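Local coordinates for hydrolase, putative (Plasmodium vivax, PDB 2B30), which is probably a magnesium-dependent phosphatase of the haloacid dehalogenase superfamily, Cof-like subfamily IIB, although its substrate is not established, at residues Leu110-Ile115 with Phe138-Ser143; Tyr120-Ser125 with Lys203-Ile208. All coordinates share one frame; numbering follows the deposited sequence.

Interaction 1: Leu110-Ile115 with Phe138-Ser143; sequences LLDETI and FHRGES
Arg140 lays one face of its guanidinium group over the methyl of Thr114 and turns an edge to the carboxylate of Asp112. Thr114 CG2 sits 3.5 Å from the guanidinium plane, over its centre, and its distance to Arg140 NE is 3.6 Å. A beta-branched threonine suits this place: its methyl branch meets a face of the flat, delocalised cation, which accepts hydrogen bonds poorly and tolerates apolar cover. At the edge, Arg140 NH1 donates to Asp112 OD2 over 3.2 Å, a nearly straight bond (162°) that forms the salt bridge. The acceptor lies close to the guanidinium plane and offers its syn lone pair, yet the two flat groups stand almost perpendicular, 86° apart. The usual side-by-side pairing of two N-H groups with two oxygens is therefore absent. Arg140 reaches across because its chain, with CG anti to the backbone N, bends at chi2 (75°).

Asn180 ties the two segments together from outside: its ND2 bonds Asp112 OD1 and the Glu113 carbonyl, and its OD1 accepts from Gly141 N, with a weak bond from Arg140 NH1. The carboxylate is thus shared between an amide and a cation. Arg140 ends strand 136-140 and opens a type II' turn to Ser143, closed by the bond from Ser143 N to Arg140 O, 3.0 Å. Gly141 takes the second position of that turn, where positive phi suits glycine. The contact joins the chain leaving edge strand 109-112 of the Rossmann-like core sheet to a hairpin of the cap sheet. Arg140 thus uses an edge for charge, with one N-H committed to Asp112 OD2, and a face for the methyl; at this partly exposed surface solvent probably moderates the attraction.

Interaction 2: Tyr120-Ser125 with Lys203-Ile208; sequences YAELIS and KNKLTI
In the alpha/beta cap domain characteristic of type IIB HAD proteins, helices pack on a sheet, and here helix 117-129 meets the start of one of that sheet's two outermost strands, 206-210. The contact has two layers. The inner one is leucine on leucine: Leu123 CD1 lies 3.7 Å from Leu206 CD1, and Leu123 CD2 approaches the same methyl to 3.9 Å, so one branch of Leu206 faces the forked end of Leu123. The side chains run obliquely to each other. Leu123 has CG anti to the backbone N (chi1 179°), which carries both its methyls out from the helix toward the strand. Val218 of the neighbouring strand touches both leucines, while Phe202 and Leu182 add to the packing on Leu123. Leucine fits each position because a branched, flexible hydrocarbon can fill the irregular surface between a helix and a sheet.

The outer layer is ionic. Glu122, one residue earlier on the helix and exposed, sends an extended chain across to Lys205, which immediately precedes Leu206. Long, flexible chains suit both places: their charged ends meet at the solvent-facing margin, while their neighbours in sequence fill the apolar layer. Phe202 also lies against Glu122. On the far side of the loop, Lys203 NZ and Asn204 ND2 bond backbone carbonyls of the second subunit, so the residues just before Lys205 belong to the dimer contact. Lys205 itself folds back toward the helix through a bend at chi3 (76°), so that the lysine chain crosses the glutamate chain at about a right angle and NZ arrives at the carboxylate. There Lys205 NZ donates to Glu122 OE1 over 2.6 Å, meeting that oxygen from its syn side but 30° out of the carboxylate plane.

Overall arrangement
Both interactions involve the cap, their centres about 15 Å apart. Along the chain their segments alternate: 110-115, 120-125, 138-143, then 203-208. The chain leaves core strand 109-112, enters helix 117-129, continues into strand 136-140 and much later reaches strand 206-210, the last two being members of one six-stranded sheet. Interaction 1 lies where core and cap meet; interaction 2 lies farther out, between helix and sheet edge. Side-chain packing joins them: Ile115 touches Leu206, and Phe138 rests against Tyr120 and Ile124. Both lie away from the calcium ligands Asp33, Asp35 and Asp248; what they do is join the cap within itself and to the core.

Interaction 1: Leu110-Ile115 with Phe138-Ser143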
loop_
_atom_site.group_PDB
_atom_site.type_symbol
_atom_site.label_atom_id
_atom_site.label_comp_id
_atom_site.label_asym_id
_atom_site.label_seq_id
_atom_site.Cartn_x
_atom_site.Cartn_y
_atom_site.Cartn_z
ATOM N N LEU A 110 -18.465 -4.603 2.341
ATOM C CA LEU A 110 -17.757 -3.335 2.291
ATOM C C LEU A 110 -17.042 -3.190 0.955
ATOM O O LEU A 110 -16.815 -2.090 0.486
ATOM C CB LEU A 110 -16.766 -3.219 3.461
ATOM C CG LEU A 110 -17.364 -3.046 4.865
ATOM C CD1 LEU A 110 -16.289 -3.072 5.967
ATOM C CD2 LEU A 110 -18.119 -1.758 4.925
ATOM N N LEU A 111 -16.713 -4.305 0.327
ATOM C CA LEU A 111 -15.922 -4.272 -0.888
ATOM C C LEU A 111 -16.004 -5.603 -1.594
ATOM O O LEU A 111 -15.785 -6.655 -0.983
ATOM C CB LEU A 111 -14.460 -3.983 -0.545
ATOM C CG LEU A 111 -13.582 -3.575 -1.729
ATOM C CD1 LEU A 111 -13.945 -2.182 -2.267
ATOM C CD2 LEU A 111 -12.116 -3.622 -1.301
ATOM N N ASP A 112 -16.343 -5.534 -2.876
ATOM C CA ASP A 112 -16.304 -6.670 -3.785
ATOM C C ASP A 112 -15.676 -6.173 -5.080
ATOM O O ASP A 112 -16.383 -5.749 -5.987
ATOM C CB ASP A 112 -17.719 -7.206 -4.040
ATOM C CG ASP A 112 -17.736 -8.495 -4.889
ATOM O OD1 ASP A 112 -16.732 -8.810 -5.574
ATOM O OD2 ASP A 112 -18.770 -9.200 -4.866
ATOM N N GLU A 113 -14.349 -6.198 -5.164
ATOM C CA GLU A 113 -13.678 -5.723 -6.378
ATOM C C GLU A 113 -13.367 -6.854 -7.352
ATOM O O GLU A 113 -12.718 -7.829 -6.990
ATOM C CB GLU A 113 -12.403 -4.952 -6.036
ATOM C CG GLU A 113 -12.679 -3.594 -5.383
ATOM C CD GLU A 113 -13.523 -2.676 -6.250
ATOM O OE1 GLU A 113 -12.999 -2.171 -7.264
ATOM O OE2 GLU A 113 -14.710 -2.467 -5.916
ATOM N N THR A 114 -13.832 -6.710 -8.591
ATOM C CA THR A 114 -13.530 -7.668 -9.651
ATOM C C THR A 114 -12.587 -7.068 -10.682
ATOM O O THR A 114 -12.563 -5.850 -10.887
ATOM C CB THR A 114 -14.788 -8.103 -10.390
ATOM O OG1 THR A 114 -15.427 -6.945 -10.942
ATOM C CG2 THR A 114 -15.731 -8.833 -9.448
ATOM N N ILE A 115 -11.843 -7.940 -11.353
ATOM C CA ILE A 115 -10.906 -7.510 -12.369
ATOM C C ILE A 115 -11.654 -6.704 -13.423
ATOM O O ILE A 115 -12.799 -6.989 -13.724
ATOM C CB ILE A 115 -10.177 -8.710 -13.012
ATOM C CG1 ILE A 115 -9.317 -9.435 -11.968
ATOM C CG2 ILE A 115 -9.293 -8.249 -14.159
ATOM C CD1 ILE A 115 -9.070 -10.882 -12.276
ATOM N N PHE A 138 -11.204 -20.445 -11.103
ATOM C CA PHE A 138 -11.854 -19.155 -11.338
ATOM C C PHE A 138 -12.753 -18.797 -10.167
ATOM O O PHE A 138 -13.680 -19.548 -9.860
ATOM C CB PHE A 138 -12.680 -19.222 -12.614
ATOM C CG PHE A 138 -11.855 -19.428 -13.846
ATOM C CD1 PHE A 138 -11.557 -18.363 -14.682
ATOM C CD2 PHE A 138 -11.373 -20.691 -14.170
ATOM C CE1 PHE A 138 -10.804 -18.549 -15.818
ATOM C CE2 PHE A 138 -10.616 -20.883 -15.310
ATOM C CZ PHE A 138 -10.327 -19.810 -16.135
ATOM N N HIS A 139 -12.475 -17.666 -9.518
ATOM C CA HIS A 139 -13.176 -17.288 -8.292
ATOM C C HIS A 139 -14.090 -16.088 -8.517
ATOM O O HIS A 139 -13.651 -15.073 -9.048
ATOM C CB HIS A 139 -12.169 -16.936 -7.194
ATOM C CG HIS A 139 -11.413 -18.109 -6.650
ATOM N ND1 HIS A 139 -11.856 -18.844 -5.571
ATOM C CD2 HIS A 139 -10.226 -18.654 -7.012
ATOM C CE1 HIS A 139 -10.979 -19.794 -5.297
ATOM N NE2 HIS A 139 -9.978 -19.698 -6.153
ATOM N N ARG A 140 -15.353 -16.207 -8.110
ATOM C CA ARG A 140 -16.271 -15.058 -8.043
ATOM C C ARG A 140 -17.092 -15.151 -6.768
ATOM O O ARG A 140 -17.857 -16.101 -6.588
ATOM C CB ARG A 140 -17.206 -15.003 -9.251
ATOM C CG ARG A 140 -18.124 -13.783 -9.284
ATOM C CD ARG A 140 -17.386 -12.493 -9.682
ATOM N NE ARG A 140 -18.268 -11.321 -9.655
ATOM C CZ ARG A 140 -18.675 -10.708 -8.542
ATOM N NH1 ARG A 140 -18.270 -11.116 -7.350
ATOM N NH2 ARG A 140 -19.491 -9.668 -8.621
ATOM N N GLY A 141 -16.919 -14.165 -5.889
ATOM C CA GLY A 141 -17.616 -14.124 -4.614
ATOM C C GLY A 141 -17.245 -15.286 -3.714
ATOM O O GLY A 141 -16.069 -15.464 -3.359
ATOM N N GLU A 142 -18.250 -16.083 -3.355
ATOM C CA GLU A 142 -18.057 -17.270 -2.517
ATOM C C GLU A 142 -18.026 -18.565 -3.337
ATOM O O GLU A 142 -18.095 -19.654 -2.777
ATOM C CB GLU A 142 -19.176 -17.353 -1.469
ATOM C CG GLU A 142 -19.285 -16.135 -0.565
ATOM C CD GLU A 142 -18.019 -15.866 0.262
ATOM O OE1 GLU A 142 -17.143 -16.759 0.371
ATOM O OE2 GLU A 142 -17.907 -14.748 0.814
ATOM N N SER A 143 -17.943 -18.443 -4.661
ATOM C CA SER A 143 -17.883 -19.601 -5.553
ATOM C C SER A 143 -16.560 -19.647 -6.303
ATOM O O SER A 143 -15.931 -18.606 -6.545
ATOM C CB SER A 143 -19.003 -19.541 -6.591
ATOM O OG SER A 143 -20.267 -19.447 -5.981
#

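Interaction 2: Tyr120-Ser125 with Lys203-Ile208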
loop_
_atom_site.group_PDB
_atom_site.type_symbol
_atom_site.label_atom_id
_atom_site.label_comp_id
_atom_site.label_asym_id
_atom_site.label_seq_id
_atom_site.Cartn_x
_atom_site.Cartn_y
_atom_site.Cartn_z
ATOM N N TYR A 120 -9.535 -8.423 -17.955
ATOM C CA TYR A 120 -9.932 -9.826 -17.780
ATOM C C TYR A 120 -10.002 -10.541 -19.122
ATOM O O TYR A 120 -9.518 -11.658 -19.249
ATOM C CB TYR A 120 -11.272 -9.951 -17.056
ATOM C CG TYR A 120 -11.698 -11.387 -16.842
ATOM C CD1 TYR A 120 -11.174 -12.144 -15.792
ATOM C CD2 TYR A 120 -12.623 -11.998 -17.695
ATOM C CE1 TYR A 120 -11.561 -13.472 -15.598
ATOM C CE2 TYR A 120 -13.012 -13.322 -17.511
ATOM C CZ TYR A 120 -12.481 -14.053 -16.458
ATOM O OH TYR A 120 -12.879 -15.360 -16.268
ATOM N N ALA A 121 -10.600 -9.890 -20.117
ATOM C CA ALA A 121 -10.643 -10.424 -21.483
ATOM C C ALA A 121 -9.234 -10.718 -21.980
ATOM O O ALA A 121 -8.969 -11.780 -22.556
ATOM C CB ALA A 121 -11.330 -9.455 -22.419
ATOM N N GLU A 122 -8.322 -9.786 -21.749
ATOM C CA GLU A 122 -6.970 -9.986 -22.205
ATOM C C GLU A 122 -6.383 -11.159 -21.459
ATOM O O GLU A 122 -5.707 -11.999 -22.047
ATOM C CB GLU A 122 -6.118 -8.742 -22.005
ATOM C CG GLU A 122 -4.753 -8.873 -22.654
ATOM C CD GLU A 122 -3.991 -7.558 -22.726
ATOM O OE1 GLU A 122 -4.287 -6.639 -21.922
ATOM O OE2 GLU A 122 -3.091 -7.447 -23.591
ATOM N N LEU A 123 -6.673 -11.228 -20.167
ATOM C CA LEU A 123 -6.085 -12.244 -19.308
ATOM C C LEU A 123 -6.456 -13.646 -19.769
ATOM O O LEU A 123 -5.588 -14.514 -19.878
ATOM C CB LEU A 123 -6.518 -12.033 -17.857
ATOM C CG LEU A 123 -5.999 -13.046 -16.847
ATOM C CD1 LEU A 123 -4.497 -12.987 -16.799
ATOM C CD2 LEU A 123 -6.610 -12.786 -15.480
ATOM N N ILE A 124 -7.746 -13.853 -20.027
ATOM C CA ILE A 124 -8.272 -15.141 -20.508
ATOM C C ILE A 124 -7.724 -15.472 -21.904
ATOM O O ILE A 124 -7.444 -16.624 -22.206
ATOM C CB ILE A 124 -9.844 -15.148 -20.542
ATOM C CG1 ILE A 124 -10.434 -14.868 -19.147
ATOM C CG2 ILE A 124 -10.380 -16.471 -21.098
ATOM C CD1 ILE A 124 -9.898 -15.774 -18.035
ATOM N N SER A 125 -7.570 -14.455 -22.743
ATOM C CA SER A 125 -6.998 -14.638 -24.065
ATOM C C SER A 125 -5.555 -15.119 -23.951
ATOM O O SER A 125 -5.139 -16.009 -24.680
ATOM C CB SER A 125 -7.065 -13.337 -24.861
ATOM O OG SER A 125 -7.228 -13.613 -26.237
ATOM N N LYS A 203 2.124 -6.641 -16.207
ATOM C CA LYS A 203 2.738 -5.688 -15.296
ATOM C C LYS A 203 1.879 -4.417 -15.268
ATOM O O LYS A 203 1.355 -4.008 -16.299
ATOM C CB LYS A 203 4.145 -5.354 -15.768
ATOM C CG LYS A 203 5.063 -4.893 -14.655
ATOM C CD LYS A 203 6.138 -3.974 -15.216
ATOM C CE LYS A 203 6.671 -3.073 -14.153
ATOM N NZ LYS A 203 7.320 -1.911 -14.781
ATOM N N ASN A 204 1.722 -3.817 -14.090
ATOM C CA ASN A 204 0.822 -2.661 -13.895
ATOM C C ASN A 204 -0.581 -2.834 -14.511
ATOM O O ASN A 204 -1.173 -1.869 -14.967
ATOM C CB ASN A 204 1.435 -1.355 -14.442
ATOM C CG ASN A 204 2.706 -0.951 -13.729
ATOM O OD1 ASN A 204 3.798 -1.365 -14.114
ATOM N ND2 ASN A 204 2.578 -0.109 -12.712
ATOM N N LYS A 205 -1.091 -4.060 -14.543
ATOM C CA LYS A 205 -2.458 -4.340 -14.985
ATOM C C LYS A 205 -3.205 -5.305 -14.045
ATOM O O LYS A 205 -4.440 -5.357 -14.046
ATOM C CB LYS A 205 -2.426 -4.883 -16.413
ATOM C CG LYS A 205 -1.941 -3.844 -17.422
ATOM C CD LYS A 205 -1.599 -4.437 -18.775
ATOM C CE LYS A 205 -2.840 -4.776 -19.582
ATOM N NZ LYS A 205 -2.470 -5.105 -20.983
ATOM N N LEU A 206 -2.452 -6.054 -13.239
ATOM C CA LEU A 206 -3.001 -7.033 -12.303
ATOM C C LEU A 206 -2.048 -7.194 -11.129
ATOM O O LEU A 206 -0.839 -7.014 -11.266
ATOM C CB LEU A 206 -3.161 -8.409 -12.969
ATOM C CG LEU A 206 -4.281 -8.611 -13.996
ATOM C CD1 LEU A 206 -4.049 -9.886 -14.806
ATOM C CD2 LEU A 206 -5.642 -8.639 -13.312
ATOM N N THR A 207 -2.612 -7.536 -9.980
ATOM C CA THR A 207 -1.853 -7.993 -8.832
ATOM C C THR A 207 -1.592 -9.496 -8.990
ATOM O O THR A 207 -2.537 -10.290 -9.072
ATOM C CB THR A 207 -2.675 -7.749 -7.565
ATOM O OG1 THR A 207 -2.936 -6.349 -7.448
ATOM C CG2 THR A 207 -1.970 -8.261 -6.320
ATOM N N ILE A 208 -0.326 -9.891 -9.051
ATOM C CA ILE A 208 0.017 -11.304 -9.155
ATOM C C ILE A 208 0.922 -11.708 -7.999
ATOM O O ILE A 208 2.108 -11.389 -7.994
ATOM C CB ILE A 208 0.724 -11.648 -10.490
ATOM C CG1 ILE A 208 -0.151 -11.292 -11.696
ATOM C CG2 ILE A 208 1.082 -13.132 -10.542
ATOM C CD1 ILE A 208 0.443 -10.208 -12.592
#